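Local coordinates for tetratricopeptide TPR_2 repeat protein (Thermobaculum terrenum, PDB 5DJS), which is of unknown function but joins tetratricopeptide repeats to a GT-B fold of glycosyl transferase family 41 and holds uridine-5'-diphosphate, at residues L117-H122 / W246-H251; L121-L126 / L417-C422; A269-T274 / D442-A447; A413-P418 / V435-G440. The protein carries 1 engineered substitution. All blocks are in the same frame, centred on the assembly; numbering follows the deposited sequence.

All four contacts are buried, interaction 1 nearest the centre of the chain and interaction 4 farthest; interaction 2 includes the exposed A125 at its margin. Interaction 1 ties the end of helix 111-120 to a loop of the N-terminal half of the GT-B fold. Interaction 2 starts from the same residues, L121 and H122, and runs to the C-terminal half. Interaction 3 joins the two halves loop to loop. Interaction 4 lies inside the second parallel sheet and shares L417 and P418 with interaction 2. Interactions 1 and 2 meet through aromatic rings, interaction 3 through aliphatic groups and a methionine chain against carbonyls, and interaction 4 through backbone hydrogen bonds between its segments.

Interaction 1. Residues L117-H122 / W246-H251; sequences LYVALH and WHLGMH
Y118 holds CG anti to its backbone N (chi1 177°), which carries the phenol off helix 111-120 toward the loop 246-251. W246 also has CG anti to N (chi1 -172°), and this swings the far end of its indole back toward the helix. H247 instead has CG anti to the carbonyl carbon, beside N. The three rings form an aromatic cluster. Y118 offers an edge to the face of H247, with planes at 85° and ring centroids 5.2 Å apart. CD2 of Y118 stands 3.9 Å above the H247 ring, over its centre. The Y118 and W246 rings meet obliquely, CE2 of Y118 lying 3.6 Å from CZ2 of W246. H247 CB sits over one face of the indole, toward its rim. V119 fills the next position with both methyls. V119 CG2 touches H247 CB at 3.7 Å and W246 CZ3 at 3.8 Å. V119 CG1 meets the tip of L248, CD2, at 3.6 Å. W246 O accepts from two donors, G249 N and, from above the carbonyl plane, H251 ND1 at 3.2 Å. Y118 OH is hydrogen-bonded to T273 O, and W246 NE1 has weak bonds to N272 O and T273 O. The contact joins the helical region that precedes the first sheet to the loop after strand 240-243 of that parallel, Rossmann-like sheet of the GT-B fold. Helix 129-143 lies against Y118 through R132 and A136, while helix 93-106 packs on L117 and A120.

Interaction 2. Residues L121-L126 / L417-C422; sequences LHYSAL and LPYSGC. With UDP (uridine-5'-diphosphate), chain E.
This is an apolar loop-to-loop contact joining the helical region that precedes the first sheet to the C-terminal half of the GT-B fold, beside the uridine-5'-diphosphate pocket. Residues 121-126 link helices 111-120 and 129-143. Residues 417-422 link strand 412-414 to helix 423-430. The phenols of Y123 and Y419 lie side by side and point the same way. Their planes are 11° apart but slid, so the rings barely overlap. Y123 CE1 is 3.3 Å from Y419 CD2. Y123 starts away from the other loop, and its ring comes back beside that of Y419. H122 adds its CB, 3.8 Å from Y419 CD2. P418, which follows a cis peptide bond, sets CG 3.7 Å from H122 O and 4.0 Å from A125 N. S124 OG accepts from L126 N in an ST turn and is also hydrogen-bonded to E94. Y123 OH is hydrogen-bonded to R338, which also binds the nucleotide, so Y123 is a second-shell residue of the pocket. C422 is the N-cap of helix 423-430, whose positive end probably helps balance the phosphate charge. C422 N donates to UDP O2B at 2.9 Å, with an N-H...O angle of 154°.

Interaction 3. Residues A269-T274 / D442-A447; sequences AAINTT and DMAGRA
T273 OG1 is the best-held polar atom here, gripped by three hydrogen-bond partners: the carboxylate of E299, the hydroxyl of T298 and the backbone N of G275. This anchors the loop at T273, just past the residues 270-272 that touch 442-447. The backbones come closest at I271 and A444, whose CA atoms are 4.8 Å apart. I271 has CG1 in the crowded position between its N and carbonyl carbon (chi1 56°). I271 CB lies 4.0 Å from A444 CB, and I271 CD1 reaches the same methyl at 4.1 Å. M443 does the rest. CG is anti to its backbone N (chi1 175°), and the chain stays extended beyond it. The side chain therefore runs straight out along the backbone of 270-271. M443 CG passes 3.7 Å from I271 O. M443 CE ends next to A270 O, at 3.2 Å. Isoleucine and alanine carbons thus meet directly, while the M443 chain lies against carbonyl oxygens. Within the second loop, G445 N and R446 N make weak bonds to D442 O and M443 O. The backbone of A444 is also hydrogen-bonded to that of S420, which ties this loop to 417-422. The contact joins the two Rossmann-like halves of the GT-B fold, with the I271 side chain about 8 Å from UDP. The first loop runs from strand 263-266 to strand 281-285. The second follows strand 435-438 and leads into helix 447-454, with R446 at its N-cap. L282 of strand 281-285 lies against A270 and M443, and helix 129-143 borders N272 and T273.

Interaction 4. Residues A413-P418 / V435-G440; sequences ALDTLP and VVTLEG
Two backbone hydrogen bonds make the first shell, in parallel beta pairing. V436 N donates to A413 O at 2.9 Å, in the carbonyl plane and nearly straight at 165°. D415 N donates to V436 O at 2.9 Å, almost along the C=O axis. V436 thus uses both its N and its O toward the neighbouring strand. On one face of the sheet A413 CB meets V435 CG2 at 3.9 Å. On the other, L414 and V436 lie side by side, with L414 CD2 4.2 Å from V436 CB. Past the paired residues the chains still touch. D415 CB packs on T437 CG2 at 3.4 Å, and L417 CD1 meets L438 CD2 at 4.3 Å. D415 has CG anti to its backbone N, so its carboxylate heads toward the second strand. Three partners hold the carboxylate: the hydroxyls of T448 and S420 at OD2, and G421 N at OD1. The last bond holds the phosphate-binding loop, so D415 probably orders it from the second shell. The pair closes a beta-alpha-beta crossover of strand 412-414, helix 423-430 and strand 435-438 in the Rossmann-like C-terminal half. Helix 423-430 covers the A413 and V435 face, and helix 465-477 the L414 and V436 face. Strands 332-335 and 461-462 flank the pair.

Interaction 1. Residues L117-H122 / W246-H251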
loop_
_atom_site.group_PDB
_atom_site.type_symbol
_atom_site.label_atom_id
_atom_site.label_comp_id
_atom_site.label_asym_id
_atom_site.label_seq_id
_atom_site.Cartn_x
_atom_site.Cartn_y
_atom_site.Cartn_z
ATOM N N LEU A 117 -8.602 10.997 1.264
ATOM C CA LEU A 117 -9.440 11.267 0.097
ATOM C C LEU A 117 -8.644 11.074 -1.196
ATOM O O LEU A 117 -9.079 10.333 -2.078
ATOM C CB LEU A 117 -10.035 12.681 0.177
ATOM C CG LEU A 117 -10.907 13.158 -0.984
ATOM C CD1 LEU A 117 -12.127 12.271 -1.162
ATOM C CD2 LEU A 117 -11.325 14.597 -0.757
ATOM N N TYR A 118 -7.478 11.711 -1.294
ATOM C CA TYR A 118 -6.568 11.521 -2.447
ATOM C C TYR A 118 -6.285 10.048 -2.749
ATOM O O TYR A 118 -6.415 9.618 -3.897
ATOM C CB TYR A 118 -5.245 12.256 -2.218
ATOM C CG TYR A 118 -4.197 12.084 -3.305
ATOM C CD1 TYR A 118 -4.523 12.215 -4.658
ATOM C CD2 TYR A 118 -2.859 11.832 -2.972
ATOM C CE1 TYR A 118 -3.550 12.070 -5.644
ATOM C CE2 TYR A 118 -1.884 11.696 -3.946
ATOM C CZ TYR A 118 -2.227 11.813 -5.276
ATOM O OH TYR A 118 -1.245 11.695 -6.233
ATOM N N VAL A 119 -5.910 9.295 -1.714
ATOM C CA VAL A 119 -5.709 7.847 -1.824
ATOM C C VAL A 119 -6.977 7.148 -2.313
ATOM O O VAL A 119 -6.936 6.390 -3.280
ATOM C CB VAL A 119 -5.288 7.237 -0.471
ATOM C CG1 VAL A 119 -5.393 5.714 -0.473
ATOM C CG2 VAL A 119 -3.875 7.673 -0.136
ATOM N N ALA A 120 -8.092 7.429 -1.642
ATOM C CA ALA A 120 -9.378 6.780 -1.915
ATOM C C ALA A 120 -9.810 6.873 -3.374
ATOM O O ALA A 120 -10.377 5.918 -3.908
ATOM C CB ALA A 120 -10.462 7.356 -1.019
ATOM N N LEU A 121 -9.535 8.013 -4.013
ATOM C CA LEU A 121 -9.873 8.228 -5.429
ATOM C C LEU A 121 -9.275 7.176 -6.379
ATOM O O LEU A 121 -9.835 6.899 -7.432
ATOM C CB LEU A 121 -9.461 9.648 -5.876
ATOM C CG LEU A 121 -10.503 10.772 -5.791
ATOM C CD1 LEU A 121 -11.197 10.851 -4.445
ATOM C CD2 LEU A 121 -9.861 12.110 -6.132
ATOM N N HIS A 122 -8.148 6.582 -6.006
ATOM C CA HIS A 122 -7.485 5.581 -6.860
ATOM C C HIS A 122 -8.251 4.255 -6.955
ATOM O O HIS A 122 -8.080 3.512 -7.928
ATOM C CB HIS A 122 -6.040 5.363 -6.402
ATOM C CG HIS A 122 -5.199 6.599 -6.506
ATOM N ND1 HIS A 122 -4.528 6.944 -7.658
ATOM C CD2 HIS A 122 -4.965 7.595 -5.621
ATOM C CE1 HIS A 122 -3.899 8.088 -7.471
ATOM N NE2 HIS A 122 -4.147 8.505 -6.243
ATOM N N TRP A 246 4.652 7.050 1.580
ATOM C CA TRP A 246 3.749 7.844 0.705
ATOM C C TRP A 246 2.437 8.122 1.470
ATOM O O TRP A 246 2.300 7.824 2.673
ATOM C CB TRP A 246 3.561 7.145 -0.671
ATOM C CG TRP A 246 2.808 7.884 -1.785
ATOM C CD1 TRP A 246 3.294 8.809 -2.662
ATOM C CD2 TRP A 246 1.439 7.667 -2.159
ATOM N NE1 TRP A 246 2.292 9.213 -3.529
ATOM C CE2 TRP A 246 1.143 8.526 -3.234
ATOM C CE3 TRP A 246 0.424 6.861 -1.651
ATOM C CZ2 TRP A 246 -0.140 8.577 -3.825
ATOM C CZ3 TRP A 246 -0.841 6.908 -2.228
ATOM C CH2 TRP A 246 -1.112 7.754 -3.302
ATOM N N HIS A 247 1.496 8.754 0.798
ATOM C CA HIS A 247 0.158 8.938 1.319
ATOM C C HIS A 247 -0.581 7.701 1.869
ATOM O O HIS A 247 -1.478 7.870 2.679
ATOM C CB HIS A 247 -0.694 9.607 0.251
ATOM C CG HIS A 247 -0.345 11.041 0.022
ATOM N ND1 HIS A 247 0.480 11.452 -0.999
ATOM C CD2 HIS A 247 -0.716 12.158 0.680
ATOM C CE1 HIS A 247 0.596 12.765 -0.961
ATOM N NE2 HIS A 247 -0.124 13.218 0.047
ATOM N N LEU A 248 -0.168 6.485 1.491
ATOM C CA LEU A 248 -0.845 5.248 1.888
ATOM C C LEU A 248 -0.477 4.830 3.299
ATOM O O LEU A 248 -1.143 3.978 3.858
ATOM C CB LEU A 248 -0.458 4.067 0.985
ATOM C CG LEU A 248 -0.917 3.995 -0.465
ATOM C CD1 LEU A 248 -0.148 2.954 -1.264
ATOM C CD2 LEU A 248 -2.413 3.775 -0.558
ATOM N N GLY A 249 0.591 5.376 3.864
ATOM C CA GLY A 249 1.117 4.860 5.118
ATOM C C GLY A 249 1.382 5.951 6.110
ATOM O O GLY A 249 1.109 7.112 5.851
ATOM N N MET A 250 1.949 5.569 7.244
ATOM C CA MET A 250 2.326 6.522 8.273
ATOM C C MET A 250 3.606 7.259 7.847
ATOM O O MET A 250 4.690 7.043 8.380
ATOM C CB MET A 250 2.489 5.810 9.610
ATOM C CG MET A 250 1.204 5.163 10.098
ATOM S SD MET A 250 1.200 4.991 11.889
ATOM C CE MET A 250 0.913 6.703 12.381
ATOM N N HIS A 251 3.435 8.151 6.879
ATOM C CA HIS A 251 4.533 8.892 6.257
ATOM C C HIS A 251 5.045 9.995 7.182
ATOM O O HIS A 251 4.507 10.212 8.283
ATOM C CB HIS A 251 4.056 9.515 4.932
ATOM C CG HIS A 251 2.962 10.530 5.097
ATOM N ND1 HIS A 251 1.671 10.302 4.676
ATOM C CD2 HIS A 251 2.958 11.759 5.658
ATOM C CE1 HIS A 251 0.922 11.352 4.957
ATOM N NE2 HIS A 251 1.683 12.251 5.551
#

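Interaction 2. Residues L121-L126 / L417-C422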
loop_
_atom_site.group_PDB
_atom_site.type_symbol
_atom_site.label_atom_id
_atom_site.label_comp_id
_atom_site.label_asym_id
_atom_site.label_seq_id
_atom_site.Cartn_x
_atom_site.Cartn_y
_atom_site.Cartn_z
ATOM N N LEU A 121 -9.535 8.013 -4.013
ATOM C CA LEU A 121 -9.873 8.228 -5.429
ATOM C C LEU A 121 -9.275 7.176 -6.379
ATOM O O LEU A 121 -9.835 6.899 -7.432
ATOM C CB LEU A 121 -9.461 9.648 -5.876
ATOM C CG LEU A 121 -10.503 10.772 -5.791
ATOM C CD1 LEU A 121 -11.197 10.851 -4.445
ATOM C CD2 LEU A 121 -9.861 12.110 -6.132
ATOM N N HIS A 122 -8.148 6.582 -6.006
ATOM C CA HIS A 122 -7.485 5.581 -6.860
ATOM C C HIS A 122 -8.251 4.255 -6.955
ATOM O O HIS A 122 -8.080 3.512 -7.928
ATOM C CB HIS A 122 -6.040 5.363 -6.402
ATOM C CG HIS A 122 -5.199 6.599 -6.506
ATOM N ND1 HIS A 122 -4.528 6.944 -7.658
ATOM C CD2 HIS A 122 -4.965 7.595 -5.621
ATOM C CE1 HIS A 122 -3.899 8.088 -7.471
ATOM N NE2 HIS A 122 -4.147 8.505 -6.243
ATOM N N TYR A 123 -9.117 3.993 -5.971
ATOM C CA TYR A 123 -9.997 2.822 -5.972
ATOM C C TYR A 123 -11.265 2.989 -6.794
ATOM O O TYR A 123 -12.060 2.060 -6.846
ATOM C CB TYR A 123 -10.418 2.480 -4.554
ATOM C CG TYR A 123 -9.273 2.254 -3.613
ATOM C CD1 TYR A 123 -8.326 1.257 -3.857
ATOM C CD2 TYR A 123 -9.128 3.032 -2.475
ATOM C CE1 TYR A 123 -7.268 1.047 -2.987
ATOM C CE2 TYR A 123 -8.075 2.829 -1.602
ATOM C CZ TYR A 123 -7.146 1.838 -1.868
ATOM O OH TYR A 123 -6.102 1.634 -0.997
ATOM N N SER A 124 -11.467 4.146 -7.432
ATOM C CA SER A 124 -12.697 4.415 -8.185
ATOM C C SER A 124 -12.407 4.910 -9.593
ATOM O O SER A 124 -11.598 5.822 -9.782
ATOM C CB SER A 124 -13.517 5.458 -7.451
ATOM O OG SER A 124 -14.568 5.929 -8.271
ATOM N N ALA A 125 -13.105 4.334 -10.574
ATOM C CA ALA A 125 -12.940 4.728 -11.980
ATOM C C ALA A 125 -13.574 6.083 -12.298
ATOM O O ALA A 125 -13.302 6.654 -13.355
ATOM C CB ALA A 125 -13.500 3.655 -12.903
ATOM N N LEU A 126 -14.385 6.608 -11.380
ATOM C CA LEU A 126 -15.080 7.876 -11.588
ATOM C C LEU A 126 -14.195 9.130 -11.533
ATOM O O LEU A 126 -14.679 10.217 -11.836
ATOM C CB LEU A 126 -16.224 8.015 -10.568
ATOM C CG LEU A 126 -17.299 6.915 -10.561
ATOM C CD1 LEU A 126 -18.282 7.154 -9.420
ATOM C CD2 LEU A 126 -18.029 6.816 -11.901
ATOM N N LEU A 417 -8.611 -3.790 -11.113
ATOM C CA LEU A 417 -8.587 -2.497 -11.778
ATOM C C LEU A 417 -9.614 -1.572 -11.080
ATOM O O LEU A 417 -10.541 -2.070 -10.433
ATOM C CB LEU A 417 -8.923 -2.649 -13.266
ATOM C CG LEU A 417 -10.208 -3.418 -13.620
ATOM C CD1 LEU A 417 -11.148 -2.633 -14.528
ATOM C CD2 LEU A 417 -9.866 -4.755 -14.252
ATOM N N PRO A 418 -9.461 -0.245 -11.172
ATOM C CA PRO A 418 -8.324 0.450 -11.802
ATOM C C PRO A 418 -7.028 0.494 -10.971
ATOM O O PRO A 418 -5.995 0.951 -11.489
ATOM C CB PRO A 418 -8.863 1.874 -11.993
ATOM C CG PRO A 418 -9.844 2.039 -10.889
ATOM C CD PRO A 418 -10.505 0.698 -10.737
ATOM N N TYR A 419 -7.091 0.065 -9.705
ATOM C CA TYR A 419 -5.923 -0.003 -8.837
ATOM C C TYR A 419 -5.356 -1.436 -8.965
ATOM O O TYR A 419 -5.888 -2.406 -8.390
ATOM C CB TYR A 419 -6.327 0.347 -7.397
ATOM C CG TYR A 419 -5.221 0.622 -6.374
ATOM C CD1 TYR A 419 -4.154 -0.267 -6.177
ATOM C CD2 TYR A 419 -5.289 1.735 -5.529
ATOM C CE1 TYR A 419 -3.175 -0.035 -5.207
ATOM C CE2 TYR A 419 -4.314 1.971 -4.558
ATOM C CZ TYR A 419 -3.255 1.079 -4.401
ATOM O OH TYR A 419 -2.274 1.284 -3.459
ATOM N N SER A 420 -4.258 -1.550 -9.711
ATOM C CA SER A 420 -3.602 -2.833 -9.920
ATOM C C SER A 420 -2.849 -3.262 -8.682
ATOM O O SER A 420 -2.217 -2.439 -8.009
ATOM C CB SER A 420 -2.613 -2.782 -11.080
ATOM O OG SER A 420 -1.839 -3.970 -11.092
ATOM N N GLY A 421 -2.903 -4.561 -8.408
ATOM C CA GLY A 421 -2.158 -5.139 -7.313
ATOM C C GLY A 421 -0.674 -5.148 -7.626
ATOM O O GLY A 421 -0.260 -4.757 -8.714
ATOM N N CYS A 422 0.131 -5.577 -6.667
ATOM C CA CYS A 422 1.570 -5.570 -6.843
ATOM C C CYS A 422 2.179 -6.767 -6.157
ATOM O O CYS A 422 2.640 -7.687 -6.824
ATOM C CB CYS A 422 2.173 -4.271 -6.307
ATOM S SG CYS A 422 3.972 -4.213 -6.388
HETATM N N1 UDP E . -1.582 -10.925 3.108
HETATM C C2 UDP E . -1.758 -11.847 4.181
HETATM N N3 UDP E . -2.965 -12.399 4.400
HETATM C C4 UDP E . -4.016 -12.100 3.619
HETATM C C5 UDP E . -3.884 -11.210 2.561
HETATM C C6 UDP E . -2.644 -10.630 2.323
HETATM O O2 UDP E . -0.808 -12.160 4.938
HETATM O O4 UDP E . -5.122 -12.617 3.836
HETATM C "C1'" UDP E . -0.257 -10.318 2.857
HETATM C "C2'" UDP E . 0.257 -10.780 1.507
HETATM O "O2'" UDP E . 1.632 -11.131 1.679
HETATM C "C3'" UDP E . 0.010 -9.596 0.579
HETATM C "C4'" UDP E . -0.043 -8.374 1.496
HETATM O "O4'" UDP E . -0.283 -8.881 2.817
HETATM O "O3'" UDP E . 1.017 -9.455 -0.413
HETATM C "C5'" UDP E . -1.123 -7.339 1.177
HETATM O "O5'" UDP E . -1.381 -7.200 -0.219
HETATM P PA UDP E . -2.702 -6.400 -0.709
HETATM O O1A UDP E . -2.588 -4.993 -0.175
HETATM O O2A UDP E . -3.896 -7.256 -0.353
HETATM O O3A UDP E . -2.660 -6.346 -2.327
HETATM P PB UDP E . -1.427 -5.762 -3.195
HETATM O O1B UDP E . -0.184 -6.396 -2.644
HETATM O O2B UDP E . -1.714 -6.255 -4.575
HETATM O O3B UDP E . -1.514 -4.263 -3.036
#

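Interaction 3. Residues A269-T274 / D442-A447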
loop_
_atom_site.group_PDB
_atom_site.type_symbol
_atom_site.label_atom_id
_atom_site.label_comp_id
_atom_site.label_asym_id
_atom_site.label_seq_id
_atom_site.Cartn_x
_atom_site.Cartn_y
_atom_site.Cartn_z
ATOM N N ALA A 269 5.977 2.532 -2.220
ATOM C CA ALA A 269 4.551 2.635 -1.905
ATOM C C ALA A 269 3.829 3.578 -2.856
ATOM O O ALA A 269 2.618 3.459 -3.047
ATOM C CB ALA A 269 4.362 3.099 -0.463
ATOM N N ALA A 270 4.564 4.514 -3.448
ATOM C CA ALA A 270 3.978 5.516 -4.309
ATOM C C ALA A 270 3.264 4.853 -5.465
ATOM O O ALA A 270 3.819 3.973 -6.110
ATOM C CB ALA A 270 5.045 6.470 -4.818
ATOM N N ILE A 271 2.006 5.244 -5.652
ATOM C CA ILE A 271 1.206 4.946 -6.857
ATOM C C ILE A 271 0.874 6.201 -7.665
ATOM O O ILE A 271 0.241 6.119 -8.721
ATOM C CB ILE A 271 -0.122 4.233 -6.501
ATOM C CG1 ILE A 271 -0.936 5.056 -5.494
ATOM C CG2 ILE A 271 0.157 2.836 -5.953
ATOM C CD1 ILE A 271 -2.401 4.701 -5.462
ATOM N N ASN A 272 1.267 7.361 -7.151
ATOM C CA ASN A 272 1.069 8.636 -7.838
ATOM C C ASN A 272 1.954 9.695 -7.150
ATOM O O ASN A 272 2.652 9.399 -6.168
ATOM C CB ASN A 272 -0.435 9.018 -7.785
ATOM C CG ASN A 272 -0.922 9.931 -8.931
ATOM O OD1 ASN A 272 -2.078 10.295 -8.925
ATOM N ND2 ASN A 272 -0.090 10.276 -9.901
ATOM N N THR A 273 1.933 10.921 -7.658
ATOM C CA THR A 273 2.705 12.005 -7.089
ATOM C C THR A 273 2.327 12.267 -5.646
ATOM O O THR A 273 1.179 12.038 -5.245
ATOM C CB THR A 273 2.539 13.303 -7.916
ATOM O OG1 THR A 273 3.514 14.266 -7.491
ATOM C CG2 THR A 273 1.105 13.894 -7.809
ATOM N N THR A 274 3.306 12.730 -4.871
ATOM C CA THR A 274 3.054 13.317 -3.557
ATOM C C THR A 274 2.385 14.693 -3.674
ATOM O O THR A 274 1.763 15.163 -2.717
ATOM C CB THR A 274 4.358 13.527 -2.772
ATOM O OG1 THR A 274 5.279 14.309 -3.560
ATOM C CG2 THR A 274 4.984 12.182 -2.394
ATOM N N ASP A 442 -1.909 4.835 -16.712
ATOM C CA ASP A 442 -1.968 5.309 -15.333
ATOM C C ASP A 442 -1.038 4.466 -14.468
ATOM O O ASP A 442 -1.118 3.243 -14.478
ATOM C CB ASP A 442 -3.416 5.146 -14.831
ATOM C CG ASP A 442 -3.597 5.531 -13.393
ATOM O OD1 ASP A 442 -2.943 6.490 -12.916
ATOM O OD2 ASP A 442 -4.428 4.871 -12.748
ATOM N N MET A 443 -0.175 5.105 -13.702
ATOM C CA MET A 443 0.779 4.371 -12.875
ATOM C C MET A 443 0.093 3.428 -11.873
ATOM O O MET A 443 0.516 2.282 -11.717
ATOM C CB MET A 443 1.717 5.351 -12.152
ATOM C CG MET A 443 2.686 4.711 -11.177
ATOM S SD MET A 443 3.952 5.831 -10.567
ATOM C CE MET A 443 4.471 4.900 -9.132
ATOM N N ALA A 444 -0.969 3.902 -11.219
ATOM C CA ALA A 444 -1.683 3.101 -10.203
ATOM C C ALA A 444 -2.296 1.811 -10.763
ATOM O O ALA A 444 -2.453 0.837 -10.015
ATOM C CB ALA A 444 -2.758 3.932 -9.515
ATOM N N GLY A 445 -2.628 1.813 -12.060
ATOM C CA GLY A 445 -3.101 0.615 -12.775
ATOM C C GLY A 445 -2.059 -0.113 -13.620
ATOM O O GLY A 445 -2.412 -0.689 -14.654
ATOM N N ARG A 446 -0.784 -0.089 -13.195
ATOM C CA ARG A 446 0.332 -0.677 -13.970
ATOM C C ARG A 446 1.390 -1.439 -13.165
ATOM O O ARG A 446 2.404 -1.851 -13.732
ATOM C CB ARG A 446 1.029 0.425 -14.775
ATOM C CG ARG A 446 0.257 0.892 -15.992
ATOM C CD ARG A 446 0.886 2.136 -16.577
ATOM N NE ARG A 446 1.812 1.815 -17.651
ATOM C CZ ARG A 446 1.533 1.855 -18.954
ATOM N NH1 ARG A 446 0.329 2.210 -19.407
ATOM N NH2 ARG A 446 2.481 1.543 -19.831
ATOM N N ALA A 447 1.181 -1.647 -11.872
ATOM C CA ALA A 447 2.168 -2.380 -11.077
ATOM C C ALA A 447 2.363 -3.808 -11.620
ATOM O O ALA A 447 3.491 -4.303 -11.684
ATOM C CB ALA A 447 1.769 -2.414 -9.607
#

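Interaction 4. Residues A413-P418 / V435-G440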
loop_
_atom_site.group_PDB
_atom_site.type_symbol
_atom_site.label_atom_id
_atom_site.label_comp_id
_atom_site.label_asym_id
_atom_site.label_seq_id
_atom_site.Cartn_x
_atom_site.Cartn_y
_atom_site.Cartn_z
ATOM N N ALA A 413 -4.564 -16.448 -11.612
ATOM C CA ALA A 413 -4.825 -15.283 -10.756
ATOM C C ALA A 413 -5.350 -14.116 -11.576
ATOM O O ALA A 413 -4.894 -13.878 -12.696
ATOM C CB ALA A 413 -3.571 -14.875 -10.028
ATOM N N LEU A 414 -6.319 -13.397 -11.018
ATOM C CA LEU A 414 -6.907 -12.223 -11.672
ATOM C C LEU A 414 -6.524 -10.975 -10.898
ATOM O O LEU A 414 -6.660 -10.940 -9.675
ATOM C CB LEU A 414 -8.430 -12.352 -11.730
ATOM C CG LEU A 414 -8.971 -13.563 -12.491
ATOM C CD1 LEU A 414 -10.478 -13.671 -12.325
ATOM C CD2 LEU A 414 -8.606 -13.492 -13.963
ATOM N N ASP A 415 -6.046 -9.962 -11.612
ATOM C CA ASP A 415 -5.606 -8.700 -10.998
ATOM C C ASP A 415 -6.725 -7.676 -11.045
ATOM O O ASP A 415 -7.575 -7.721 -11.933
ATOM C CB ASP A 415 -4.386 -8.167 -11.746
ATOM C CG ASP A 415 -3.856 -6.857 -11.186
ATOM O OD1 ASP A 415 -3.754 -6.742 -9.947
ATOM O OD2 ASP A 415 -3.544 -5.942 -11.996
ATOM N N THR A 416 -6.714 -6.752 -10.088
ATOM C CA THR A 416 -7.759 -5.732 -9.976
ATOM C C THR A 416 -7.526 -4.513 -10.873
ATOM O O THR A 416 -6.415 -4.259 -11.347
ATOM C CB THR A 416 -7.907 -5.260 -8.524
ATOM O OG1 THR A 416 -6.619 -4.922 -7.999
ATOM C CG2 THR A 416 -8.512 -6.359 -7.664
ATOM N N LEU A 417 -8.611 -3.790 -11.113
ATOM C CA LEU A 417 -8.587 -2.497 -11.778
ATOM C C LEU A 417 -9.614 -1.572 -11.080
ATOM O O LEU A 417 -10.541 -2.070 -10.433
ATOM C CB LEU A 417 -8.923 -2.649 -13.266
ATOM C CG LEU A 417 -10.208 -3.418 -13.620
ATOM C CD1 LEU A 417 -11.148 -2.633 -14.528
ATOM C CD2 LEU A 417 -9.866 -4.755 -14.252
ATOM N N PRO A 418 -9.461 -0.245 -11.172
ATOM C CA PRO A 418 -8.324 0.450 -11.802
ATOM C C PRO A 418 -7.028 0.494 -10.971
ATOM O O PRO A 418 -5.995 0.951 -11.489
ATOM C CB PRO A 418 -8.863 1.874 -11.993
ATOM C CG PRO A 418 -9.844 2.039 -10.889
ATOM C CD PRO A 418 -10.505 0.698 -10.737
ATOM N N VAL A 435 -0.928 -14.544 -13.882
ATOM C CA VAL A 435 -1.759 -13.419 -13.457
ATOM C C VAL A 435 -2.242 -12.673 -14.691
ATOM O O VAL A 435 -1.419 -12.258 -15.508
ATOM C CB VAL A 435 -0.955 -12.442 -12.570
ATOM C CG1 VAL A 435 -1.825 -11.287 -12.088
ATOM C CG2 VAL A 435 -0.348 -13.167 -11.373
ATOM N N VAL A 436 -3.559 -12.495 -14.819
ATOM C CA VAL A 436 -4.142 -11.679 -15.888
ATOM C C VAL A 436 -4.388 -10.269 -15.333
ATOM O O VAL A 436 -4.842 -10.123 -14.197
ATOM C CB VAL A 436 -5.470 -12.270 -16.399
ATOM C CG1 VAL A 436 -5.953 -11.535 -17.650
ATOM C CG2 VAL A 436 -5.322 -13.768 -16.692
ATOM N N THR A 437 -4.065 -9.241 -16.127
ATOM C CA THR A 437 -4.194 -7.833 -15.720
ATOM C C THR A 437 -4.681 -6.971 -16.863
ATOM O O THR A 437 -4.568 -7.359 -18.027
ATOM C CB THR A 437 -2.849 -7.215 -15.278
ATOM O OG1 THR A 437 -1.995 -7.009 -16.414
ATOM C CG2 THR A 437 -2.124 -8.111 -14.322
ATOM N N LEU A 438 -5.208 -5.796 -16.518
ATOM C CA LEU A 438 -5.375 -4.700 -17.468
ATOM C C LEU A 438 -4.217 -3.707 -17.278
ATOM O O LEU A 438 -3.873 -3.342 -16.153
ATOM C CB LEU A 438 -6.721 -4.002 -17.268
ATOM C CG LEU A 438 -7.039 -2.791 -18.165
ATOM C CD1 LEU A 438 -7.134 -3.194 -19.626
ATOM C CD2 LEU A 438 -8.323 -2.089 -17.738
ATOM N N GLU A 439 -3.605 -3.296 -18.385
ATOM C CA GLU A 439 -2.615 -2.229 -18.376
ATOM C C GLU A 439 -3.398 -0.924 -18.473
ATOM O O GLU A 439 -3.910 -0.582 -19.544
ATOM C CB GLU A 439 -1.632 -2.397 -19.549
ATOM C CG GLU A 439 -0.467 -1.425 -19.558
ATOM C CD GLU A 439 0.518 -1.687 -20.687
ATOM O OE1 GLU A 439 1.650 -2.119 -20.375
ATOM O OE2 GLU A 439 0.165 -1.465 -21.874
ATOM N N GLY A 440 -3.534 -0.228 -17.341
ATOM C CA GLY A 440 -4.158 1.101 -17.293
ATOM C C GLY A 440 -3.231 2.182 -17.839
ATOM O O GLY A 440 -2.023 1.991 -17.906
#